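Local atomic coordinates of telomerase reverse transcriptase (Candida albicans SC5314, PDB entry 6ZDQ), a protein that probably elongates telomeres as a reverse transcriptase, copying a template within the telomerase RNA to add simple sequence repeats to chromosome ends. Residues I14-L24 with L153-W164. Numbering follows the deposited sequence.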
ATOM      1  N   ILE A  14     -20.200 -13.513  23.603  1.00105.06           N
ATOM      2  CA  ILE A  14     -19.605 -14.286  22.515  1.00 91.00           C
ATOM      3  C   ILE A  14     -20.688 -14.927  21.656  1.00102.29           C
ATOM      4  O   ILE A  14     -20.606 -14.924  20.422  1.00111.62           O
ATOM      5  CB  ILE A  14     -18.629 -15.337  23.074  1.00108.19           C
ATOM      6  CG1 ILE A  14     -17.406 -14.655  23.685  1.00112.76           C
ATOM      7  CG2 ILE A  14     -18.201 -16.305  21.981  1.00104.03           C
ATOM      8  CD1 ILE A  14     -16.466 -15.610  24.379  1.00 87.94           C
ATOM      9  N   LEU A  15     -21.719 -15.489  22.293  1.00 92.74           N
ATOM     10  CA  LEU A  15     -22.792 -16.124  21.536  1.00 93.27           C
ATOM     11  C   LEU A  15     -23.550 -15.108  20.691  1.00115.98           C
ATOM     12  O   LEU A  15     -23.905 -15.387  19.541  1.00119.67           O
ATOM     13  CB  LEU A  15     -23.745 -16.854  22.481  1.00 94.86           C
ATOM     14  CG  LEU A  15     -24.871 -17.636  21.806  1.00 95.57           C
ATOM     15  CD1 LEU A  15     -24.305 -18.617  20.793  1.00 93.10           C
ATOM     16  CD2 LEU A  15     -25.717 -18.357  22.842  1.00 97.23           C
ATOM     17  N   GLN A  16     -23.810 -13.920  21.241  1.00118.02           N
ATOM     18  CA  GLN A  16     -24.495 -12.897  20.464  1.00114.03           C
ATOM     19  C   GLN A  16     -23.645 -12.385  19.306  1.00116.39           C
ATOM     20  O   GLN A  16     -24.198 -11.891  18.318  1.00132.23           O
ATOM     21  CB  GLN A  16     -24.911 -11.737  21.372  1.00116.67           C
ATOM     22  CG  GLN A  16     -25.777 -10.689  20.689  1.00130.70           C
ATOM     23  CD  GLN A  16     -26.966 -11.295  19.968  1.00137.62           C
ATOM     24  OE1 GLN A  16     -27.696 -12.114  20.527  1.00136.98           O
ATOM     25  NE2 GLN A  16     -27.162 -10.900  18.714  1.00123.03           N
ATOM     26  N   ASP A  17     -22.319 -12.505  19.397  1.00 98.81           N
ATOM     27  CA  ASP A  17     -21.463 -12.069  18.299  1.00104.16           C
ATOM     28  C   ASP A  17     -21.612 -12.972  17.081  1.00113.77           C
ATOM     29  O   ASP A  17     -21.576 -12.496  15.940  1.00107.50           O
ATOM     30  CB  ASP A  17     -20.006 -12.019  18.755  1.00107.04           C
ATOM     31  CG  ASP A  17     -19.731 -10.864  19.696  1.00119.45           C
ATOM     32  OD1 ASP A  17     -20.654 -10.059  19.933  1.00134.41           O
ATOM     33  OD2 ASP A  17     -18.591 -10.763  20.198  1.00121.87           O
ATOM     34  N   ILE A  18     -21.773 -14.275  17.298  1.00111.05           N
ATOM     35  CA  ILE A  18     -21.920 -15.199  16.179  1.00113.79           C
ATOM     36  C   ILE A  18     -23.367 -15.294  15.703  1.00113.87           C
ATOM     37  O   ILE A  18     -23.610 -15.532  14.516  1.00111.34           O
ATOM     38  CB  ILE A  18     -21.363 -16.585  16.546  1.00125.00           C
ATOM     39  CG1 ILE A  18     -21.899 -17.047  17.900  1.00111.41           C
ATOM     40  CG2 ILE A  18     -19.849 -16.555  16.572  1.00107.42           C
ATOM     41  CD1 ILE A  18     -21.191 -18.263  18.454  1.00122.92           C
ATOM     42  N   LEU A  19     -24.338 -15.115  16.603  1.00110.39           N
ATOM     43  CA  LEU A  19     -25.734 -15.087  16.179  1.00123.07           C
ATOM     44  C   LEU A  19     -25.997 -13.922  15.235  1.00112.29           C
ATOM     45  O   LEU A  19     -26.692 -14.075  14.223  1.00111.19           O
ATOM     46  CB  LEU A  19     -26.653 -15.011  17.398  1.00112.52           C
ATOM     47  CG  LEU A  19     -26.703 -16.246  18.298  1.00 98.33           C
ATOM     48  CD1 LEU A  19     -27.577 -15.990  19.516  1.00110.52           C
ATOM     49  CD2 LEU A  19     -27.199 -17.453  17.522  1.00105.27           C
ATOM     50  N   SER A  20     -25.451 -12.745  15.551  1.00 98.85           N
ATOM     51  CA  SER A  20     -25.589 -11.599  14.657  1.00125.78           C
ATOM     52  C   SER A  20     -24.874 -11.843  13.333  1.00114.85           C
ATOM     53  O   SER A  20     -25.386 -11.473  12.269  1.00119.37           O
ATOM     54  CB  SER A  20     -25.054 -10.337  15.333  1.00107.38           C
ATOM     55  OG  SER A  20     -23.672 -10.460  15.617  1.00122.74           O
ATOM     56  N   PHE A  21     -23.686 -12.448  13.381  1.00 97.81           N
ATOM     57  CA  PHE A  21     -22.923 -12.708  12.164  1.00 94.65           C
ATOM     58  C   PHE A  21     -23.685 -13.634  11.220  1.00104.83           C
ATOM     59  O   PHE A  21     -23.919 -13.299  10.054  1.00122.34           O
ATOM     60  CB  PHE A  21     -21.560 -13.303  12.524  1.00 91.83           C
ATOM     61  CG  PHE A  21     -20.728 -13.678  11.334  1.00 90.61           C
ATOM     62  CD1 PHE A  21     -19.889 -12.753  10.740  1.00101.39           C
ATOM     63  CD2 PHE A  21     -20.780 -14.960  10.810  1.00 92.18           C
ATOM     64  CE1 PHE A  21     -19.120 -13.095   9.643  1.00105.38           C
ATOM     65  CE2 PHE A  21     -20.015 -15.311   9.715  1.00 89.00           C
ATOM     66  CZ  PHE A  21     -19.183 -14.377   9.130  1.00100.38           C
ATOM     67  N   SER A  22     -24.078 -14.808  11.712  1.00111.33           N
ATOM     68  CA  SER A  22     -24.774 -15.793  10.890  1.00120.37           C
ATOM     69  C   SER A  22     -26.196 -15.382  10.530  1.00128.85           C
ATOM     70  O   SER A  22     -26.872 -16.133   9.818  1.00127.13           O
ATOM     71  CB  SER A  22     -24.790 -17.147  11.602  1.00100.20           C
ATOM     72  OG  SER A  22     -23.474 -17.640  11.768  1.00125.70           O
ATOM     73  N   GLY A  23     -26.664 -14.226  10.993  1.00121.42           N
ATOM     74  CA  GLY A  23     -28.034 -13.826  10.744  1.00119.90           C
ATOM     75  C   GLY A  23     -29.058 -14.652  11.487  1.00115.02           C
ATOM     76  O   GLY A  23     -30.198 -14.776  11.028  1.00129.48           O
ATOM     77  N   LEU A  24     -28.679 -15.228  12.623  1.00118.22           N
ATOM     78  CA  LEU A  24     -29.585 -16.040  13.422  1.00119.57           C
ATOM     79  C   LEU A  24     -30.247 -15.185  14.494  1.00106.29           C
ATOM     80  O   LEU A  24     -29.598 -14.351  15.132  1.00110.64           O
ATOM     81  CB  LEU A  24     -28.836 -17.207  14.066  1.00134.48           C
ATOM     82  CG  LEU A  24     -28.063 -18.123  13.114  1.00122.97           C
ATOM     83  CD1 LEU A  24     -27.418 -19.276  13.870  1.00103.18           C
ATOM     84  CD2 LEU A  24     -28.965 -18.640  12.004  1.00123.73           C
ATOM     85  N   LEU A 153     -29.751 -24.709   9.878  1.00 98.20           N
ATOM     86  CA  LEU A 153     -29.456 -23.955  11.093  1.00 97.53           C
ATOM     87  C   LEU A 153     -28.070 -24.292  11.633  1.00106.73           C
ATOM     88  O   LEU A 153     -27.326 -23.396  12.049  1.00 98.85           O
ATOM     89  CB  LEU A 153     -30.534 -24.216  12.145  1.00 99.15           C
ATOM     90  CG  LEU A 153     -30.511 -23.354  13.408  1.00 99.43           C
ATOM     91  CD1 LEU A 153     -30.193 -21.909  13.078  1.00 99.95           C
ATOM     92  CD2 LEU A 153     -31.846 -23.446  14.116  1.00102.16           C
ATOM     93  N   ARG A 154     -27.702 -25.579  11.633  1.00 97.28           N
ATOM     94  CA  ARG A 154     -26.356 -25.956  12.057  1.00 90.32           C
ATOM     95  C   ARG A 154     -25.297 -25.452  11.086  1.00 93.46           C
ATOM     96  O   ARG A 154     -24.176 -25.141  11.505  1.00 94.28           O
ATOM     97  CB  ARG A 154     -26.246 -27.472  12.208  1.00 89.33           C
ATOM     98  CG  ARG A 154     -27.143 -28.059  13.277  1.00108.54           C
ATOM     99  CD  ARG A 154     -26.657 -29.426  13.714  1.00100.44           C
ATOM    100  NE  ARG A 154     -27.657 -30.138  14.503  1.00104.47           N
ATOM    101  CZ  ARG A 154     -27.450 -31.317  15.078  1.00115.85           C
ATOM    102  NH1 ARG A 154     -26.274 -31.919  14.960  1.00103.54           N
ATOM    103  NH2 ARG A 154     -28.419 -31.894  15.776  1.00100.81           N
ATOM    104  N   THR A 155     -25.622 -25.383   9.792  1.00 92.97           N
ATOM    105  CA  THR A 155     -24.663 -24.876   8.814  1.00 89.88           C
ATOM    106  C   THR A 155     -24.348 -23.407   9.062  1.00 90.03           C
ATOM    107  O   THR A 155     -23.185 -22.992   8.984  1.00 88.62           O
ATOM    108  CB  THR A 155     -25.197 -25.076   7.395  1.00 91.65           C
ATOM    109  OG1 THR A 155     -25.433 -26.470   7.161  1.00 91.53           O
ATOM    110  CG2 THR A 155     -24.194 -24.558   6.374  1.00 91.30           C
ATOM    111  N   ALA A 156     -25.371 -22.603   9.353  1.00 98.34           N
ATOM    112  CA  ALA A 156     -25.140 -21.196   9.668  1.00103.01           C
ATOM    113  C   ALA A 156     -24.346 -21.051  10.959  1.00102.89           C
ATOM    114  O   ALA A 156     -23.394 -20.264  11.032  1.00115.56           O
ATOM    115  CB  ALA A 156     -26.472 -20.453   9.764  1.00101.47           C
ATOM    116  N   PHE A 157     -24.729 -21.801  11.995  1.00 93.44           N
ATOM    117  CA  PHE A 157     -24.031 -21.713  13.274  1.00 88.82           C
ATOM    118  C   PHE A 157     -22.568 -22.124  13.138  1.00 90.85           C
ATOM    119  O   PHE A 157     -21.679 -21.470  13.695  1.00 92.47           O
ATOM    120  CB  PHE A 157     -24.738 -22.578  14.317  1.00 89.22           C
ATOM    121  CG  PHE A 157     -24.294 -22.313  15.727  1.00103.08           C
ATOM    122  CD1 PHE A 157     -23.716 -21.102  16.072  1.00 90.88           C
ATOM    123  CD2 PHE A 157     -24.446 -23.280  16.708  1.00105.81           C
ATOM    124  CE1 PHE A 157     -23.303 -20.858  17.365  1.00 88.67           C
ATOM    125  CE2 PHE A 157     -24.035 -23.041  18.005  1.00 88.22           C
ATOM    126  CZ  PHE A 157     -23.463 -21.828  18.334  1.00 88.70           C
ATOM    127  N   LEU A 158     -22.299 -23.205  12.401  1.00101.52           N
ATOM    128  CA  LEU A 158     -20.920 -23.652  12.226  1.00 86.21           C
ATOM    129  C   LEU A 158     -20.078 -22.593  11.526  1.00102.92           C
ATOM    130  O   LEU A 158     -18.923 -22.359  11.902  1.00 89.31           O
ATOM    131  CB  LEU A 158     -20.880 -24.962  11.443  1.00 83.41           C
ATOM    132  CG  LEU A 158     -19.471 -25.490  11.168  1.00 81.82           C
ATOM    133  CD1 LEU A 158     -18.812 -25.944  12.465  1.00 80.54           C
ATOM    134  CD2 LEU A 158     -19.486 -26.609  10.133  1.00 94.62           C
ATOM    135  N   LYS A 159     -20.636 -21.947  10.497  1.00 94.63           N
ATOM    136  CA  LYS A 159     -19.903 -20.891   9.805  1.00 93.69           C
ATOM    137  C   LYS A 159     -19.644 -19.706  10.727  1.00 96.84           C
ATOM    138  O   LYS A 159     -18.567 -19.100  10.681  1.00 85.92           O
ATOM    139  CB  LYS A 159     -20.665 -20.447   8.557  1.00 87.02           C
ATOM    140  CG  LYS A 159     -20.746 -21.502   7.464  1.00101.57           C
ATOM    141  CD  LYS A 159     -21.508 -20.986   6.252  1.00127.97           C
ATOM    142  CE  LYS A 159     -21.632 -22.054   5.177  1.00117.86           C
ATOM    143  NZ  LYS A 159     -22.417 -21.573   4.006  1.00131.53           N
ATOM    144  N   GLY A 160     -20.620 -19.359  11.569  1.00104.89           N
ATOM    145  CA  GLY A 160     -20.403 -18.297  12.537  1.00 86.18           C
ATOM    146  C   GLY A 160     -19.365 -18.669  13.576  1.00 91.57           C
ATOM    147  O   GLY A 160     -18.513 -17.851  13.935  1.00 92.32           O
ATOM    148  N   TYR A 161     -19.423 -19.906  14.073  1.00109.37           N
ATOM    149  CA  TYR A 161     -18.426 -20.381  15.027  1.00 82.25           C
ATOM    150  C   TYR A 161     -17.025 -20.328  14.429  1.00 81.50           C
ATOM    151  O   TYR A 161     -16.083 -19.845  15.067  1.00 86.49           O
ATOM    152  CB  TYR A 161     -18.777 -21.797  15.481  1.00 81.85           C
ATOM    153  CG  TYR A 161     -17.676 -22.489  16.250  1.00103.10           C
ATOM    154  CD1 TYR A 161     -17.480 -22.237  17.602  1.00 86.73           C
ATOM    155  CD2 TYR A 161     -16.835 -23.399  15.624  1.00 98.54           C
ATOM    156  CE1 TYR A 161     -16.476 -22.869  18.306  1.00 79.72           C
ATOM    157  CE2 TYR A 161     -15.829 -24.035  16.318  1.00 82.00           C
ATOM    158  CZ  TYR A 161     -15.652 -23.768  17.657  1.00 89.75           C
ATOM    159  OH  TYR A 161     -14.646 -24.406  18.346  1.00105.88           O
ATOM    160  N   LEU A 162     -16.868 -20.822  13.197  1.00 80.73           N
ATOM    161  CA  LEU A 162     -15.568 -20.755  12.536  1.00 92.60           C
ATOM    162  C   LEU A 162     -15.125 -19.315  12.312  1.00 81.55           C
ATOM    163  O   LEU A 162     -13.925 -19.021  12.362  1.00 88.17           O
ATOM    164  CB  LEU A 162     -15.609 -21.509  11.208  1.00 80.03           C
ATOM    165  CG  LEU A 162     -15.785 -23.025  11.301  1.00 82.84           C
ATOM    166  CD1 LEU A 162     -15.810 -23.650   9.918  1.00 84.12           C
ATOM    167  CD2 LEU A 162     -14.685 -23.640  12.151  1.00 78.28           C
ATOM    168  N   TRP A 163     -16.070 -18.407  12.062  1.00 81.62           N
ATOM    169  CA  TRP A 163     -15.713 -17.000  11.923  1.00 94.36           C
ATOM    170  C   TRP A 163     -15.168 -16.440  13.231  1.00 86.86           C
ATOM    171  O   TRP A 163     -14.169 -15.713  13.235  1.00 96.65           O
ATOM    172  CB  TRP A 163     -16.922 -16.190  11.455  1.00 88.34           C
ATOM    173  CG  TRP A 163     -16.738 -14.706  11.595  1.00 89.49           C
ATOM    174  CD1 TRP A 163     -16.033 -13.883  10.765  1.00 90.52           C
ATOM    175  CD2 TRP A 163     -17.272 -13.872  12.630  1.00106.20           C
ATOM    176  NE1 TRP A 163     -16.093 -12.588  11.221  1.00 94.51           N
ATOM    177  CE2 TRP A 163     -16.849 -12.553  12.364  1.00 93.45           C
ATOM    178  CE3 TRP A 163     -18.066 -14.110  13.756  1.00102.39           C
ATOM    179  CZ2 TRP A 163     -17.194 -11.479  13.182  1.00 90.93           C
ATOM    180  CZ3 TRP A 163     -18.407 -13.043  14.567  1.00 87.46           C
ATOM    181  CH2 TRP A 163     -17.972 -11.745  14.275  1.00 97.07           C
ATOM    182  N   TRP A 164     -15.808 -16.778  14.353  1.00 86.63           N
ATOM    183  CA  TRP A 164     -15.341 -16.289  15.648  1.00 97.74           C
ATOM    184  C   TRP A 164     -13.949 -16.816  15.972  1.00 88.16           C
ATOM    185  O   TRP A 164     -13.134 -16.107  16.573  1.00 99.11           O
ATOM    186  CB  TRP A 164     -16.330 -16.677  16.745  1.00 94.14           C
ATOM    187  CG  TRP A 164     -15.961 -16.153  18.095  1.00 90.68           C
ATOM    188  CD1 TRP A 164     -16.282 -14.934  18.617  1.00 97.69           C
ATOM    189  CD2 TRP A 164     -15.199 -16.832  19.096  1.00 89.38           C
ATOM    190  NE1 TRP A 164     -15.767 -14.813  19.885  1.00110.39           N
ATOM    191  CE2 TRP A 164     -15.097 -15.965  20.203  1.00 93.57           C
ATOM    192  CE3 TRP A 164     -14.594 -18.090  19.167  1.00 91.98           C
ATOM    193  CZ2 TRP A 164     -14.414 -16.316  21.366  1.00 97.50           C
ATOM    194  CZ3 TRP A 164     -13.916 -18.436  20.321  1.00 80.87           C
ATOM    195  CH2 TRP A 164     -13.831 -17.553  21.404  1.00 92.24           C
TER
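Ile18 fits as a knob into a hole made by Phe157, Gly160, Trp163 and Trp164, where the axes of helices 14-21 and 153-164 approach to 8.7 Å, their directions 121° apart. Its two branches part: with CG1 held between the backbone N and the carbonyl carbon (chi1 49°), CD1 reaches the edge of the Phe157 ring, 3.5 Å from CE1, while CG2 drops beside Gly160 and lies 3.5 Å from Trp164 CB. Gly160, with no side chain facing the first helix, leaves room for Ser22 OG and the Ile18 backbone, and the CA atoms of Ile18 and Gly160 are 5.0 Å apart. One turn back, Ile14 lays CG2 over a face of the Trp164 indole, 3.5 Å from NE1. One turn on, the Phe21 ring stacks face to face on Trp163, its centroid 3.7 Å from that of the five-membered ring and the planes 9° apart; Met124 touches both residues. Past the helix end, Leu24 rests CD2 on Leu153 CD1 and Ala156 CB. The polar edge is a single hydrogen bond, Ser22 OG to Ala156 O at 2.7 Å, the donor standing above the carbonyl plane; this oxygen also accepts the helical bond from Gly160 N. Leu153 and Lys159 pack on sugars of the bound RNA. Gly23, at positive phi, ends the first helix in a Schellman motif, and with Ile18 as its knob, the crossing packs helix 14-21 against a long helix of the telomerase RNA-binding domain.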